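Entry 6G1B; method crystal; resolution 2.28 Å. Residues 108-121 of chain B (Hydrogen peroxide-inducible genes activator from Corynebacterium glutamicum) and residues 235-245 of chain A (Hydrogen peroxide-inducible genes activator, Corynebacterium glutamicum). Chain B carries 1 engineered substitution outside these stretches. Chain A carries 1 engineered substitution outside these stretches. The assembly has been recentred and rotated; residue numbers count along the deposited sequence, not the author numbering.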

# COMPACT_ATOMS: atom_id res chain seq x y z
N ILE B 108 -13.15 15.06 -15.42
CA ILE B 108 -13.65 14.27 -14.29
C ILE B 108 -14.64 15.07 -13.45
O ILE B 108 -14.54 16.30 -13.40
CB ILE B 108 -12.51 13.69 -13.41
CG1 ILE B 108 -11.53 14.77 -12.91
CG2 ILE B 108 -11.75 12.61 -14.18
CD1 ILE B 108 -10.52 14.22 -11.90
N PRO B 109 -15.60 14.38 -12.78
CA PRO B 109 -16.67 15.09 -12.06
C PRO B 109 -16.26 15.91 -10.85
O PRO B 109 -16.98 16.87 -10.50
CB PRO B 109 -17.61 13.95 -11.61
CG PRO B 109 -17.23 12.76 -12.39
CD PRO B 109 -15.79 12.91 -12.75
N THR B 110 -15.15 15.56 -10.20
CA THR B 110 -14.68 16.34 -9.05
C THR B 110 -13.76 17.51 -9.43
O THR B 110 -13.24 18.19 -8.52
CB THR B 110 -13.97 15.47 -8.00
OG1 THR B 110 -12.91 14.72 -8.60
CG2 THR B 110 -14.97 14.50 -7.37
N ALA B 111 -13.57 17.75 -10.72
CA ALA B 111 -12.88 18.93 -11.20
C ALA B 111 -13.82 19.82 -12.03
O ALA B 111 -13.85 21.01 -11.84
CB ALA B 111 -11.68 18.53 -12.04
N ALA B 112 -14.55 19.23 -12.96
CA ALA B 112 -15.31 19.99 -13.95
C ALA B 112 -16.17 21.17 -13.45
O ALA B 112 -16.00 22.25 -13.94
CB ALA B 112 -16.14 19.06 -14.81
N PRO B 113 -17.04 20.97 -12.43
CA PRO B 113 -17.95 22.05 -12.01
C PRO B 113 -17.24 23.32 -11.52
O PRO B 113 -17.76 24.43 -11.70
CB PRO B 113 -18.71 21.44 -10.84
CG PRO B 113 -18.45 19.97 -10.88
CD PRO B 113 -17.12 19.80 -11.53
N TYR B 114 -16.04 23.14 -10.96
CA TYR B 114 -15.37 24.18 -10.22
C TYR B 114 -14.41 25.01 -11.09
O TYR B 114 -14.07 26.14 -10.73
CB TYR B 114 -14.64 23.54 -9.01
CG TYR B 114 -15.52 22.52 -8.34
CD1 TYR B 114 -16.71 22.90 -7.70
CD2 TYR B 114 -15.20 21.17 -8.36
CE1 TYR B 114 -17.54 21.96 -7.11
CE2 TYR B 114 -16.04 20.23 -7.77
CZ TYR B 114 -17.22 20.63 -7.16
OH TYR B 114 -18.04 19.68 -6.55
N ILE B 115 -14.00 24.46 -12.24
CA ILE B 115 -13.20 25.22 -13.23
C ILE B 115 -13.91 25.53 -14.55
O ILE B 115 -13.41 26.34 -15.31
CB ILE B 115 -11.80 24.61 -13.51
CG1 ILE B 115 -11.88 23.13 -13.90
CG2 ILE B 115 -10.89 24.80 -12.31
CD1 ILE B 115 -12.42 22.86 -15.29
N LEU B 116 -15.09 24.95 -14.77
CA LEU B 116 -15.79 25.09 -16.03
C LEU B 116 -16.20 26.53 -16.36
O LEU B 116 -15.92 26.97 -17.47
CB LEU B 116 -17.00 24.12 -16.10
CG LEU B 116 -17.51 23.69 -17.48
CD1 LEU B 116 -16.41 23.54 -18.53
CD2 LEU B 116 -18.24 22.34 -17.32
N PRO B 117 -16.76 27.28 -15.39
CA PRO B 117 -17.11 28.68 -15.70
C PRO B 117 -15.91 29.56 -16.07
O PRO B 117 -16.01 30.30 -17.04
CB PRO B 117 -17.77 29.18 -14.42
CG PRO B 117 -18.30 27.93 -13.77
CD PRO B 117 -17.27 26.89 -14.06
N SER B 118 -14.79 29.46 -15.34
CA SER B 118 -13.59 30.19 -15.71
C SER B 118 -13.08 29.83 -17.08
O SER B 118 -12.79 30.71 -17.89
CB SER B 118 -12.45 29.95 -14.73
OG SER B 118 -12.77 30.48 -13.46
N MET B 119 -12.95 28.53 -17.34
CA MET B 119 -12.42 28.07 -18.61
C MET B 119 -13.29 28.55 -19.75
O MET B 119 -12.75 29.06 -20.71
CB MET B 119 -12.29 26.56 -18.62
CG MET B 119 -11.71 26.00 -19.90
SD MET B 119 -13.00 25.11 -20.83
CE MET B 119 -13.05 23.65 -19.77
N LEU B 120 -14.61 28.42 -19.65
CA LEU B 120 -15.51 28.82 -20.75
C LEU B 120 -15.51 30.32 -20.98
O LEU B 120 -15.57 30.76 -22.12
CB LEU B 120 -16.95 28.34 -20.53
CG LEU B 120 -17.16 26.82 -20.64
CD1 LEU B 120 -18.60 26.49 -20.27
CD2 LEU B 120 -16.78 26.24 -21.99
N SER B 121 -15.44 31.09 -19.89
CA SER B 121 -15.29 32.54 -19.97
C SER B 121 -14.00 32.96 -20.70
O SER B 121 -14.04 33.74 -21.65
CB SER B 121 -15.33 33.13 -18.55
OG SER B 121 -15.31 34.54 -18.58
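Chain A 235-245: ASSLTTVMQLV

Chain A enters the contact as a loop, Ala A235 to Ser A237, extended at Ala A235 and Ser A237 but bent at Ser A236 (phi/psi -101/-13), and then turns into a helix that runs from Leu A238 through Val A245 and continues beyond. This helix lies beside helix 112-121 of chain B with the same N-to-C sense; the axes cross at -28° and approach to 8.5 Å. The backbones come nearest at Pro B113 and Thr A240, whose CA atoms are only 4.2 Å apart, while the CA atoms of Pro B117 and Leu A244, one turn on, are 7.1 Å apart.

The start of the chain A helix is secured by Ser A237. With chi1 at t, its OG accepts from the N of Thr A239 at 3.2 Å, a capping bond that satisfies an amide with no preceding turn to bind. Just before it, Ser A236, a p rotamer, places OG 4.1 Å from CG of Pro B109.

Small residues suit the tight centre. Pro B113, its ring puckered C-gamma exo, is compact and has no amide hydrogen to satisfy; its CB lies 3.6 Å from CG2 of Thr A239 and its CG 3.4 Å from OG1 of Thr A240. Both threonines are m rotamers, and their beta-branched side chains fill space close to the backbone. Thr A240 points its CA-to-CB bond sideways, yet CG2 still reaches CD2 of Leu B116 at 3.9 Å, while OG1 is hydrogen-bonded elsewhere in the structure. Tyr B114 leaves its backbone pointing away from chain A, but the long side chain, chi1 -43°, brings OH to 3.8 Å from CG2 of Thr A239.

Gln A243 points toward chain B and is the most covered chain A residue here. Its chi1 of -145° lies between wells and chi2 is p, a bent course that carries the aliphatic part along the prolines: CG is 3.5 Å from CG of Pro B117, and NE2 is 3.8 Å from CB of Pro B113. The amide gains no hydrogen bond across the contact, since NE2 stands 3.4 Å from O of Pro B113 at a poor angle.

Farther along, leucines take over, their longer side chains spanning the wider gap between backbones. Leu A244 starts sideways, but its m,t rotamer brings its end nearer to chain B, with CD2 4.0 Å from CD1 of Leu B120, itself m,t, and CD1 4.4 Å from CD2 of Leu B116. With no hydrogen bond between the stretches, the 462 Å² of buried surface rests on packing.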

# COMPACT_ATOMS: atom_id res chain seq x y z
N ALA A 235 -23.21 15.95 -18.98
CA ALA A 235 -22.72 15.89 -17.64
C ALA A 235 -23.23 14.62 -16.98
O ALA A 235 -24.26 14.12 -17.31
CB ALA A 235 -23.24 17.12 -16.90
N SER A 236 -22.48 14.07 -16.05
CA SER A 236 -22.99 12.98 -15.20
C SER A 236 -23.41 13.48 -13.82
O SER A 236 -24.05 12.75 -13.09
CB SER A 236 -21.93 11.88 -15.06
OG SER A 236 -20.86 12.25 -14.20
N SER A 237 -23.03 14.71 -13.47
CA SER A 237 -23.31 15.28 -12.18
C SER A 237 -24.19 16.53 -12.30
O SER A 237 -23.96 17.41 -13.12
CB SER A 237 -22.00 15.65 -11.53
OG SER A 237 -22.26 16.28 -10.30
N LEU A 238 -25.18 16.60 -11.42
CA LEU A 238 -26.01 17.78 -11.25
C LEU A 238 -25.22 19.04 -10.87
O LEU A 238 -25.64 20.15 -11.21
CB LEU A 238 -27.08 17.50 -10.17
CG LEU A 238 -28.22 18.50 -10.05
CD1 LEU A 238 -28.89 18.74 -11.40
CD2 LEU A 238 -29.25 17.97 -9.06
N THR A 239 -24.09 18.89 -10.18
CA THR A 239 -23.23 19.99 -9.79
C THR A 239 -22.65 20.74 -11.01
O THR A 239 -22.62 21.94 -11.04
CB THR A 239 -22.14 19.48 -8.83
OG1 THR A 239 -22.78 18.86 -7.70
CG2 THR A 239 -21.21 20.60 -8.37
N THR A 240 -22.16 20.00 -11.99
CA THR A 240 -21.71 20.56 -13.25
C THR A 240 -22.85 21.35 -13.94
O THR A 240 -22.65 22.49 -14.36
CB THR A 240 -21.20 19.44 -14.18
OG1 THR A 240 -20.06 18.80 -13.58
CG2 THR A 240 -20.81 19.99 -15.54
N VAL A 241 -24.05 20.76 -13.98
CA VAL A 241 -25.22 21.40 -14.58
C VAL A 241 -25.63 22.72 -13.84
O VAL A 241 -25.82 23.76 -14.49
CB VAL A 241 -26.40 20.38 -14.65
CG1 VAL A 241 -27.71 21.06 -15.08
CG2 VAL A 241 -26.03 19.19 -15.54
N MET A 242 -25.71 22.66 -12.51
CA MET A 242 -26.08 23.84 -11.72
C MET A 242 -25.10 24.98 -11.87
O MET A 242 -25.50 26.15 -11.89
CB MET A 242 -26.19 23.51 -10.23
CG MET A 242 -27.35 22.61 -9.91
SD MET A 242 -28.92 23.41 -10.34
CE MET A 242 -29.61 22.00 -11.12
N GLN A 243 -23.82 24.65 -11.94
CA GLN A 243 -22.79 25.61 -12.28
C GLN A 243 -23.09 26.36 -13.57
O GLN A 243 -23.02 27.59 -13.62
CB GLN A 243 -21.44 24.89 -12.47
CG GLN A 243 -20.32 25.71 -12.00
CD GLN A 243 -20.26 25.72 -10.52
OE1 GLN A 243 -19.84 26.70 -9.94
NE2 GLN A 243 -20.67 24.62 -9.91
N LEU A 244 -23.42 25.60 -14.61
CA LEU A 244 -23.78 26.18 -15.90
C LEU A 244 -25.07 27.01 -15.84
O LEU A 244 -25.14 28.05 -16.47
CB LEU A 244 -23.88 25.07 -16.95
CG LEU A 244 -22.50 24.46 -17.22
CD1 LEU A 244 -22.56 23.05 -17.71
CD2 LEU A 244 -21.78 25.34 -18.21
N VAL A 245 -26.05 26.56 -15.06
CA VAL A 245 -27.30 27.31 -14.88
C VAL A 245 -27.10 28.64 -14.14
O VAL A 245 -27.64 29.67 -14.59
CB VAL A 245 -28.39 26.48 -14.16
CG1 VAL A 245 -29.63 27.33 -13.87
CG2 VAL A 245 -28.82 25.26 -14.99